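Local coordinates for protein glucose-6-phosphate isomerase (Thermus thermophilus, PDB 1ZZG) that probably catalyses the reversible isomerization of glucose 6-phosphate to fructose 6-phosphate, a step shared by glycolysis and gluconeogenesis, at residues A26-R29 / L30-R34; S39-G42 / W43-L46; P285-G288 / P289-Q292; H293-V296 / Q297-E301. One frame throughout, in Å; residues are numbered along the deposited sequence.

Interaction 1 of 4, residues A26-R29 / L30-R34; sequences ARRR and LLAKR
The last turns of helix 20-32 bring Arg27 beside Leu31 and Arg28 beside Ala32, while Lys33 crosses the carbonyl of Arg29. Three backbone i to i+4 bonds carry the helix through this stretch: Leu30 N to Ala26 O at 3.1 Å, Leu31 N to Arg27 O at 2.9 Å and Ala32 N to Arg28 O at 2.8 Å. Arg27 and Leu31 lie alongside each other and point the same way, with Arg27 CG 3.9 Å from Leu31 CD1. The Arg27 chain stays extended through CD and bends only at chi3 (65°); its guanidinium is bound through NH1 to Ala220 O and Ala222 O and through NH2 to Glu24. Arg28 also turns at chi3, and the bend holds its guanidinium along the helix surface: NH1 comes obliquely to within 3.9 Å of Ala32 CB, while NH2 forms a salt bridge with Glu25. The same Glu25 carboxylate receives Arg29 NE, so one acid serves two neighbouring arginines. Lys33 CG lies 3.3 Å from Arg29 O, and the chain, extended beyond CG, carries NZ to a salt bridge with Glu390. On the buried side, Ala26 and Leu30 rest on helix 371-391 at Leu391 and Ala386, and Leu30 also touches Met44. The pattern is that of an amphipathic helix: Ala26 and Leu30 pack on helix 371-391, with charged residues along the flanks and outer side, several of them paired with glutamates.

Interaction 2 of 4, residues S39-G42 / W43-L46; sequences SMLG and WMDL
The Trp43 indole takes Leu41 and Met44 over one and the same face, both offset toward the rim: Met44 CG stands 3.6 Å above the ring plane and Leu41 O 4.2 Å above it. At the edge, near the plane, Met40 O lies 3.3 Å from Trp43 NE1. Beyond the loop the ring stacks with Phe188 and meets Trp383 edge-to-face. Trp43 CG sits between its backbone N and carbonyl carbon (chi1 49°), and this brings the indole back beneath the preceding residues. Leu41 and Met44 run alongside each other; the extended thioether chain of Met44 places CE 4.0 Å from Leu41 CD1, and both side chains also touch Leu30. The backbone makes turns closed by i to i+3 bonds, Met44 N to Leu41 O (3.1 Å, 168°) and Asp45 N to Gly42 O (3.0 Å); a weak bond from Leu46 N reaches the latter oxygen too. Leu41 O has a second donor in a water, which also donates to Asp45 OD2 at 2.6 Å, while Asp45 OD1 is paired with Arg34. Two donors thus satisfy the Leu41 carbonyl above the rim of the indole, and the Asp45 carboxylate, shared between water and guanidinium, is probably kept ionised.

Interaction 3 of 4, residues P285-G288 / P289-Q292; sequences PALG and PKDQ
Asp291 meets Leu287 through two bonds that engage both backbone polar groups of the leucine. Asp291 OD2 accepts Leu287 N through its anti lone pair (2.6 Å, 164° at the hydrogen); Asp291 N donates to Leu287 O at 2.8 Å. The carboxylate therefore lies against the strand end, with OD2 3.1 Å from Ala286 CA and 3.5 Å from Ala286 CB. Beside this pair the Lys290 side chain runs along Leu287, both pointing the same way: Lys290 CG is 3.9 Å from Leu287 CB, and Lys290 NZ is 3.8 Å from Leu287 CD1. Lys290 CG stands between its own backbone N and carbonyl carbon (chi1 75°), and a further bend at chi3 lays the aliphatic part of the chain over the leucine while the ammonium goes on to salt bridges with Glu252 and with Asp99 of the second subunit. In the next shell, Gln295 NE2 binds the other carboxylate oxygen, Asp291 OD1, and Pro285 O, which helps fix the rotation of the carboxylate. The chain turns at the cis peptide between Gly288 and Pro289 and goes on into a 3-10 segment, where Gln292 N bonds Pro289 O at 2.8 Å. Ala286, and Gly288 just past the strand end, bond to the backbone of strand 244-249. The whole is a cis-proline turn that takes the chain out of a mixed sheet of the SIS fold and into the loop leading to helix 296-301.

Interaction 4 of 4, residues H293-V296 / Q297-E301; sequences HAQV and QLFRE
At the N-terminal start of helix 296-301, Gln295 just before it packs against Phe299, and Val296 against Arg300. The tight part is the carbonyl of Gln295: Gln295 O stands 3.4 Å above the plane of the Phe299 ring, over its centre, and also accepts Phe299 N at 3.2 Å. Phe299 CG lies anti to the carbonyl carbon (chi1 -54°), which folds the ring back beneath this oxygen, and Gln295 CB comes to 3.6 Å from Phe299 CZ. Gln295 NE2 binds Asp291 OD1 and Pro285 O, which ties the helix start to the strand end before it. Arg300 N bonds Val296 O at 2.8 Å, and Val296 CG1 lies 3.6 Å from Arg300 CG, alongside it. Packing is looser at the other branch of the valine, where Val296 CG2 stays 4.4 Å from Phe299 CD2. Farther out, the partly exposed Arg300 turns its guanidinium away from this turn toward Ala353 and Glu356, and NE reaches Gly401 O of the second subunit. Gln297 packs on Glu267 of the second subunit, the predicted proton donor, and its NE2 binds Gly270 O of that subunit. The same nitrogen donates to Glu301 OE1 at 2.9 Å; Glu301 OE1 lies close to the amide plane of Gln297, whereas NE2 meets that oxygen on its anti side, 31° out of the carboxylate plane.

The four contacts fall into two pairs on the chain. Interactions 1 and 2 come first, their centres about 12 Å apart: helix 20-32 leads into the loop of 39-46, a salt bridge from Arg34 NH2 to Asp45 OD1 (2.9 Å) joins them, and both contacts pack on helix 371-391. Interactions 3 and 4 follow much later, about 10 Å apart between centres, linking strand 278-287 of the mixed sheet to helix 296-301; Asp291 O probably accepts Val296 N. Centres of interactions 2 and 3 are about 32 Å apart, on opposite sides of the chain's centre. Only the later pair touches the second subunit, so it belongs to the dimer interface.

Interaction 1 of 4, residues A26-R29 / L30-R34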
# COMPACT_ATOMS: atom_id res chain seq x y z
N ALA A 26 -6.45 -22.96 23.49
CA ALA A 26 -5.51 -22.32 22.57
C ALA A 26 -4.62 -21.38 23.38
O ALA A 26 -3.40 -21.36 23.22
CB ALA A 26 -6.27 -21.55 21.49
N ARG A 27 -5.24 -20.60 24.27
CA ARG A 27 -4.49 -19.67 25.12
C ARG A 27 -3.53 -20.41 26.06
O ARG A 27 -2.37 -20.01 26.21
CB ARG A 27 -5.45 -18.78 25.93
CG ARG A 27 -4.74 -17.96 27.01
CD ARG A 27 -5.60 -16.78 27.51
NE ARG A 27 -6.81 -17.20 28.21
CZ ARG A 27 -7.72 -16.35 28.69
NH1 ARG A 27 -7.54 -15.04 28.55
NH2 ARG A 27 -8.80 -16.81 29.31
N ARG A 28 -4.01 -21.47 26.70
CA ARG A 28 -3.17 -22.25 27.61
C ARG A 28 -1.94 -22.78 26.86
O ARG A 28 -0.80 -22.68 27.34
CB ARG A 28 -3.96 -23.43 28.20
CG ARG A 28 -3.22 -24.20 29.30
CD ARG A 28 -3.76 -25.63 29.44
NE ARG A 28 -3.51 -26.42 28.23
CZ ARG A 28 -2.31 -26.81 27.82
NH1 ARG A 28 -1.23 -26.51 28.52
NH2 ARG A 28 -2.19 -27.49 26.69
N ARG A 29 -2.16 -23.36 25.68
CA ARG A 29 -1.06 -23.90 24.89
C ARG A 29 -0.01 -22.85 24.59
O ARG A 29 1.19 -23.13 24.63
CB ARG A 29 -1.58 -24.48 23.57
CG ARG A 29 -2.38 -25.75 23.71
CD ARG A 29 -2.73 -26.33 22.35
NE ARG A 29 -3.48 -27.58 22.49
CZ ARG A 29 -3.76 -28.40 21.48
NH1 ARG A 29 -3.35 -28.12 20.25
NH2 ARG A 29 -4.44 -29.52 21.71
N LEU A 30 -0.45 -21.64 24.28
CA LEU A 30 0.47 -20.55 23.97
C LEU A 30 1.27 -20.14 25.21
O LEU A 30 2.50 -20.04 25.16
CB LEU A 30 -0.29 -19.34 23.43
CG LEU A 30 0.55 -18.09 23.13
CD1 LEU A 30 1.53 -18.37 21.98
CD2 LEU A 30 -0.37 -16.93 22.77
N LEU A 31 0.57 -19.91 26.32
CA LEU A 31 1.24 -19.50 27.55
C LEU A 31 2.16 -20.58 28.11
O LEU A 31 3.17 -20.26 28.75
CB LEU A 31 0.20 -19.10 28.61
CG LEU A 31 -0.65 -17.86 28.29
CD1 LEU A 31 -1.65 -17.60 29.40
CD2 LEU A 31 0.26 -16.64 28.10
N ALA A 32 1.84 -21.85 27.87
CA ALA A 32 2.68 -22.94 28.35
C ALA A 32 4.04 -22.92 27.66
O ALA A 32 5.02 -23.42 28.21
CB ALA A 32 2.00 -24.29 28.11
N LYS A 33 4.09 -22.33 26.47
CA LYS A 33 5.33 -22.26 25.70
C LYS A 33 6.32 -21.20 26.17
O LYS A 33 7.48 -21.21 25.75
CB LYS A 33 5.02 -22.04 24.22
CG LYS A 33 4.34 -23.21 23.53
CD LYS A 33 3.96 -22.85 22.10
CE LYS A 33 3.33 -24.04 21.39
NZ LYS A 33 2.94 -23.73 19.98
N ARG A 34 5.88 -20.29 27.03
CA ARG A 34 6.74 -19.23 27.54
C ARG A 34 7.84 -19.78 28.44
O ARG A 34 7.69 -20.85 29.03
CB ARG A 34 5.92 -18.20 28.31
CG ARG A 34 4.85 -17.51 27.48
CD ARG A 34 4.17 -16.41 28.27
NE ARG A 34 5.13 -15.43 28.75
CZ ARG A 34 4.80 -14.33 29.43
NH1 ARG A 34 3.52 -14.07 29.70
NH2 ARG A 34 5.74 -13.49 29.83

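Interaction 2 of 4, residues S39-G42 / W43-L46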
# COMPACT_ATOMS: atom_id res chain seq x y z
N SER A 39 11.07 -20.17 22.02
CA SER A 39 9.63 -20.16 21.77
C SER A 39 9.22 -18.92 20.97
O SER A 39 8.09 -18.83 20.47
CB SER A 39 8.86 -20.21 23.10
OG SER A 39 9.12 -19.08 23.90
N MET A 40 10.14 -17.97 20.84
CA MET A 40 9.89 -16.74 20.09
C MET A 40 8.69 -15.93 20.57
O MET A 40 7.99 -15.29 19.78
CB MET A 40 9.73 -17.09 18.60
CG MET A 40 10.92 -17.81 17.99
SD MET A 40 12.49 -16.93 18.28
CE MET A 40 12.30 -15.51 17.19
N LEU A 41 8.46 -15.93 21.88
CA LEU A 41 7.34 -15.20 22.48
C LEU A 41 7.79 -13.93 23.22
O LEU A 41 7.03 -13.37 24.01
CB LEU A 41 6.58 -16.12 23.45
CG LEU A 41 6.06 -17.43 22.82
CD1 LEU A 41 5.26 -18.22 23.84
CD2 LEU A 41 5.20 -17.10 21.61
N GLY A 42 9.01 -13.49 22.95
CA GLY A 42 9.54 -12.30 23.60
C GLY A 42 8.74 -11.02 23.37
O GLY A 42 8.86 -10.06 24.12
N TRP A 43 7.91 -11.01 22.32
CA TRP A 43 7.10 -9.83 22.03
C TRP A 43 6.07 -9.54 23.12
O TRP A 43 5.52 -8.45 23.18
CB TRP A 43 6.40 -9.98 20.68
CG TRP A 43 5.69 -11.28 20.51
CD1 TRP A 43 6.20 -12.42 19.97
CD2 TRP A 43 4.35 -11.58 20.91
NE1 TRP A 43 5.26 -13.42 20.01
CE2 TRP A 43 4.12 -12.93 20.58
CE3 TRP A 43 3.33 -10.84 21.51
CZ2 TRP A 43 2.90 -13.56 20.84
CZ3 TRP A 43 2.11 -11.46 21.76
CH2 TRP A 43 1.91 -12.81 21.43
N MET A 44 5.81 -10.53 23.97
CA MET A 44 4.85 -10.33 25.06
C MET A 44 5.50 -9.48 26.15
O MET A 44 4.81 -8.77 26.88
CB MET A 44 4.45 -11.67 25.67
CG MET A 44 3.81 -12.66 24.72
SD MET A 44 3.51 -14.25 25.55
CE MET A 44 2.72 -15.17 24.25
N ASP A 45 6.82 -9.55 26.24
CA ASP A 45 7.56 -8.84 27.28
C ASP A 45 8.07 -7.45 26.93
O ASP A 45 8.41 -6.67 27.83
CB ASP A 45 8.72 -9.72 27.74
CG ASP A 45 8.28 -11.14 28.04
OD1 ASP A 45 7.42 -11.32 28.93
OD2 ASP A 45 8.77 -12.08 27.37
N LEU A 46 8.13 -7.12 25.64
CA LEU A 46 8.60 -5.81 25.22
C LEU A 46 7.90 -4.63 25.92
O LEU A 46 8.54 -3.63 26.24
CB LEU A 46 8.47 -5.66 23.70
CG LEU A 46 9.37 -6.55 22.86
CD1 LEU A 46 9.03 -6.36 21.39
CD2 LEU A 46 10.84 -6.21 23.12
O HOH W 1 7.08 -14.05 27.01

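Interaction 3 of 4, residues P285-G288 / P289-Q292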
# COMPACT_ATOMS: atom_id res chain seq x y z
N PRO A 285 -4.94 -5.49 2.43
CA PRO A 285 -4.93 -4.15 3.04
C PRO A 285 -5.92 -3.18 2.38
O PRO A 285 -6.14 -3.22 1.18
CB PRO A 285 -3.48 -3.71 2.85
CG PRO A 285 -3.16 -4.29 1.49
CD PRO A 285 -3.77 -5.68 1.55
N ALA A 286 -6.50 -2.30 3.20
CA ALA A 286 -7.43 -1.29 2.70
C ALA A 286 -7.42 -0.09 3.62
O ALA A 286 -7.10 -0.20 4.81
CB ALA A 286 -8.84 -1.87 2.62
N LEU A 287 -7.75 1.07 3.06
CA LEU A 287 -7.79 2.30 3.83
C LEU A 287 -9.12 2.98 3.59
O LEU A 287 -9.65 2.94 2.48
CB LEU A 287 -6.65 3.24 3.40
CG LEU A 287 -5.22 2.80 3.72
CD1 LEU A 287 -4.23 3.84 3.19
CD2 LEU A 287 -5.06 2.63 5.23
N GLY A 288 -9.67 3.59 4.63
CA GLY A 288 -10.93 4.29 4.50
C GLY A 288 -10.71 5.77 4.66
O GLY A 288 -9.89 6.20 5.48
N PRO A 289 -11.44 6.60 3.89
CA PRO A 289 -12.46 6.23 2.90
C PRO A 289 -11.99 5.98 1.46
O PRO A 289 -12.79 5.57 0.62
CB PRO A 289 -13.43 7.40 2.97
CG PRO A 289 -12.49 8.56 3.12
CD PRO A 289 -11.49 8.05 4.17
N LYS A 290 -10.71 6.21 1.17
CA LYS A 290 -10.23 6.04 -0.21
C LYS A 290 -10.58 4.70 -0.87
O LYS A 290 -10.85 4.66 -2.08
CB LYS A 290 -8.71 6.29 -0.30
CG LYS A 290 -7.83 5.16 0.24
CD LYS A 290 -6.34 5.49 0.12
CE LYS A 290 -5.96 6.68 1.00
NZ LYS A 290 -4.49 6.97 1.02
N ASP A 291 -10.61 3.62 -0.11
CA ASP A 291 -10.95 2.34 -0.72
C ASP A 291 -12.44 2.12 -0.98
O ASP A 291 -12.84 1.07 -1.49
CB ASP A 291 -10.33 1.19 0.08
CG ASP A 291 -8.90 0.91 -0.34
OD1 ASP A 291 -8.68 0.77 -1.57
OD2 ASP A 291 -8.00 0.84 0.52
N GLN A 292 -13.25 3.12 -0.66
CA GLN A 292 -14.68 3.06 -0.94
C GLN A 292 -14.72 3.38 -2.44
O GLN A 292 -15.72 3.15 -3.12
CB GLN A 292 -15.45 4.14 -0.17
CG GLN A 292 -15.38 4.01 1.35
CD GLN A 292 -15.97 5.21 2.09
OE1 GLN A 292 -15.88 5.30 3.32
NE2 GLN A 292 -16.57 6.13 1.34

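Interaction 4 of 4, residues H293-V296 / Q297-E301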
# COMPACT_ATOMS: atom_id res chain seq x y z
N HIS A 293 -13.59 3.89 -2.93
CA HIS A 293 -13.43 4.28 -4.32
C HIS A 293 -12.43 3.36 -5.02
O HIS A 293 -11.70 3.80 -5.91
CB HIS A 293 -12.90 5.71 -4.42
CG HIS A 293 -13.72 6.73 -3.68
ND1 HIS A 293 -14.70 7.48 -4.29
CD2 HIS A 293 -13.69 7.12 -2.38
CE1 HIS A 293 -15.24 8.30 -3.40
NE2 HIS A 293 -14.64 8.09 -2.23
N ALA A 294 -12.37 2.09 -4.62
CA ALA A 294 -11.43 1.16 -5.25
C ALA A 294 -11.70 -0.31 -4.98
O ALA A 294 -11.75 -1.12 -5.91
CB ALA A 294 -10.00 1.51 -4.84
N GLN A 295 -11.87 -0.68 -3.71
CA GLN A 295 -12.11 -2.08 -3.39
C GLN A 295 -13.51 -2.39 -2.89
O GLN A 295 -13.99 -3.52 -3.04
CB GLN A 295 -11.09 -2.56 -2.36
CG GLN A 295 -9.64 -2.39 -2.80
CD GLN A 295 -8.66 -2.97 -1.79
OE1 GLN A 295 -8.52 -4.19 -1.67
NE2 GLN A 295 -7.99 -2.10 -1.06
N VAL A 296 -14.18 -1.40 -2.31
CA VAL A 296 -15.52 -1.60 -1.78
C VAL A 296 -16.51 -2.10 -2.82
O VAL A 296 -17.42 -2.87 -2.49
CB VAL A 296 -16.05 -0.30 -1.14
CG1 VAL A 296 -17.54 -0.43 -0.83
CG2 VAL A 296 -15.29 -0.01 0.15
N GLN A 297 -16.34 -1.68 -4.07
CA GLN A 297 -17.23 -2.12 -5.14
C GLN A 297 -17.21 -3.65 -5.19
O GLN A 297 -18.25 -4.30 -5.27
CB GLN A 297 -16.80 -1.52 -6.49
CG GLN A 297 -17.44 -2.15 -7.72
CD GLN A 297 -18.96 -2.18 -7.68
OE1 GLN A 297 -19.61 -1.18 -7.35
NE2 GLN A 297 -19.54 -3.32 -8.03
N LEU A 298 -16.01 -4.22 -5.13
CA LEU A 298 -15.87 -5.67 -5.15
C LEU A 298 -16.49 -6.29 -3.89
O LEU A 298 -17.14 -7.34 -3.96
CB LEU A 298 -14.40 -6.08 -5.23
CG LEU A 298 -14.11 -7.56 -4.92
CD1 LEU A 298 -14.56 -8.43 -6.09
CD2 LEU A 298 -12.63 -7.75 -4.67
N PHE A 299 -16.30 -5.66 -2.74
CA PHE A 299 -16.85 -6.19 -1.50
C PHE A 299 -18.38 -6.16 -1.53
O PHE A 299 -19.04 -7.03 -0.96
CB PHE A 299 -16.35 -5.41 -0.27
CG PHE A 299 -14.85 -5.30 -0.17
CD1 PHE A 299 -14.02 -6.26 -0.74
CD2 PHE A 299 -14.27 -4.23 0.50
CE1 PHE A 299 -12.63 -6.16 -0.64
CE2 PHE A 299 -12.88 -4.12 0.61
CZ PHE A 299 -12.06 -5.08 0.04
N ARG A 300 -18.92 -5.16 -2.21
CA ARG A 300 -20.36 -4.96 -2.31
C ARG A 300 -21.10 -5.90 -3.27
O ARG A 300 -22.16 -6.42 -2.93
CB ARG A 300 -20.66 -3.51 -2.70
CG ARG A 300 -20.38 -2.47 -1.62
CD ARG A 300 -21.57 -2.34 -0.67
NE ARG A 300 -22.75 -1.82 -1.37
CZ ARG A 300 -24.00 -1.98 -0.94
NH1 ARG A 300 -24.23 -2.64 0.19
NH2 ARG A 300 -25.01 -1.49 -1.64
N GLU A 301 -20.55 -6.12 -4.46
CA GLU A 301 -21.24 -6.96 -5.44
C GLU A 301 -20.46 -8.18 -5.90
O GLU A 301 -20.95 -8.96 -6.71
CB GLU A 301 -21.64 -6.11 -6.65
CG GLU A 301 -22.32 -4.81 -6.26
CD GLU A 301 -23.01 -4.12 -7.42
OE1 GLU A 301 -22.37 -3.92 -8.48
OE2 GLU A 301 -24.21 -3.79 -7.26